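Local coordinates for periplasmic binding protein (Roseiflexus sp., PDB 5Y8B) that binds haem in the periplasm, probably to hand it to an ABC-type importer in the cell membrane, and is captured here without haem, at the magnesium ion site. Numbering follows the deposited sequence.

The magnesium ion site. Residues 12, 14, 70, 72, 94, 104, 245. With MG (magnesium ion), chain B.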
loop_
_atom_site.group_PDB
_atom_site.type_symbol
_atom_site.label_atom_id
_atom_site.label_comp_id
_atom_site.label_asym_id
_atom_site.label_seq_id
_atom_site.Cartn_x
_atom_site.Cartn_y
_atom_site.Cartn_z
ATOM N N ASN A 12 5.341 6.162 -8.227
ATOM C CA ASN A 12 4.669 5.507 -7.093
ATOM C C ASN A 12 5.673 4.636 -6.337
ATOM O O ASN A 12 6.561 4.026 -6.954
ATOM C CB ASN A 12 3.450 4.688 -7.558
ATOM C CG ASN A 12 2.589 5.438 -8.582
ATOM O OD1 ASN A 12 2.864 5.392 -9.790
ATOM N ND2 ASN A 12 1.548 6.145 -8.100
ATOM N N ASP A 14 5.488 1.721 -4.753
ATOM C CA ASP A 14 5.517 0.293 -5.077
ATOM C C ASP A 14 6.289 0.018 -6.368
ATOM O O ASP A 14 7.088 -0.928 -6.428
ATOM C CB ASP A 14 4.106 -0.319 -5.099
ATOM C CG ASP A 14 3.157 0.381 -6.071
ATOM O OD1 ASP A 14 3.272 1.599 -6.286
ATOM O OD2 ASP A 14 2.256 -0.287 -6.610
ATOM N N ASP A 70 1.961 3.675 -11.812
ATOM C CA ASP A 70 0.696 2.955 -11.929
ATOM C C ASP A 70 -0.516 3.906 -11.934
ATOM O O ASP A 70 -0.353 5.123 -11.832
ATOM C CB ASP A 70 0.575 1.836 -10.862
ATOM C CG ASP A 70 0.568 2.363 -9.435
ATOM O OD1 ASP A 70 0.130 3.505 -9.185
ATOM O OD2 ASP A 70 0.996 1.610 -8.523
ATOM N N ALA A 72 -2.472 4.946 -9.760
ATOM C CA ALA A 72 -2.599 5.903 -8.646
ATOM C C ALA A 72 -1.944 7.264 -8.923
ATOM O O ALA A 72 -2.329 8.259 -8.316
ATOM C CB ALA A 72 -2.102 5.316 -7.334
ATOM N N ASP A 94 -3.147 -1.080 -11.322
ATOM C CA ASP A 94 -2.864 -1.575 -9.981
ATOM C C ASP A 94 -4.192 -1.963 -9.319
ATOM O O ASP A 94 -4.730 -1.209 -8.510
ATOM C CB ASP A 94 -2.081 -0.530 -9.173
ATOM C CG ASP A 94 -1.401 -1.117 -7.948
ATOM O OD1 ASP A 94 -1.506 -2.345 -7.695
ATOM O OD2 ASP A 94 -0.739 -0.339 -7.221
ATOM N N LYS A 104 2.497 -5.961 -11.809
ATOM C CA LYS A 104 3.351 -4.773 -11.806
ATOM C C LYS A 104 4.835 -5.116 -12.020
ATOM O O LYS A 104 5.540 -4.393 -12.720
ATOM C CB LYS A 104 3.142 -3.946 -10.533
ATOM C CG LYS A 104 1.773 -3.279 -10.451
ATOM C CD LYS A 104 1.600 -2.468 -9.179
ATOM C CE LYS A 104 1.564 -3.364 -7.952
ATOM N NZ LYS A 104 1.079 -2.645 -6.746
ATOM N N GLY A 245 0.600 -1.134 -0.640
ATOM C CA GLY A 245 1.291 -0.986 -1.919
ATOM C C GLY A 245 1.217 -2.128 -2.915
ATOM O O GLY A 245 1.328 -1.896 -4.117
HETATM MG MG MG B . 0.387 1.218 -6.529
HETATM O O HOH W 1 0.128 0.680 -4.529
HETATM O O HOH W 2 0.492 3.454 -6.324
#
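Three aspartate carboxylates and two waters are the modelled ligands of the magnesium ion, in a geometry between square pyramid and trigonal bipyramid; further waters or weak ligands may be unseen, and the ion may come from crystallisation. Asp94 OD2 makes a bond of 2.0 Å to MG, Asp70 OD2 one of 2.1 Å, and both present one oxygen. Asp14 approaches more broadly: its OD2 lies 2.4 Å from MG, and its OD1 makes a loose, probably poorly modelled contact at 2.9 Å. In Asp14 and Asp70, CG occupies the crowded position between backbone N and carbonyl carbon (chi1 57° and 63°), whereas Asp94 swings its CG anti to the backbone N (chi1 -163°). Lys104, its chain bent at chi3, brings NZ alongside the ion and ties two of the ligands together. NZ makes salt-bridging hydrogen bonds to Asp14 OD2, on its anti lone pair at 2.6 Å, and to Asp94 OD1, from above the carboxylate plane at 2.8 Å; if protonated, as is likely, it would offset part of the carboxylates' negative charge. Asp70 OD1, turned off the metal, takes the backbone N-H of Ala72 from above its plane and also pairs with water 2, while Asn12 OD1 accepts the backbone N-H of Asp70. Water 1 bridges the ion to Gly245, lying 2.9 Å from its carbonyl O. The site gathers the start of helix 13-21, the end of strand 66-70, the loop after strand 89-92 and helix 100-111, beside the cleft between the two lobes.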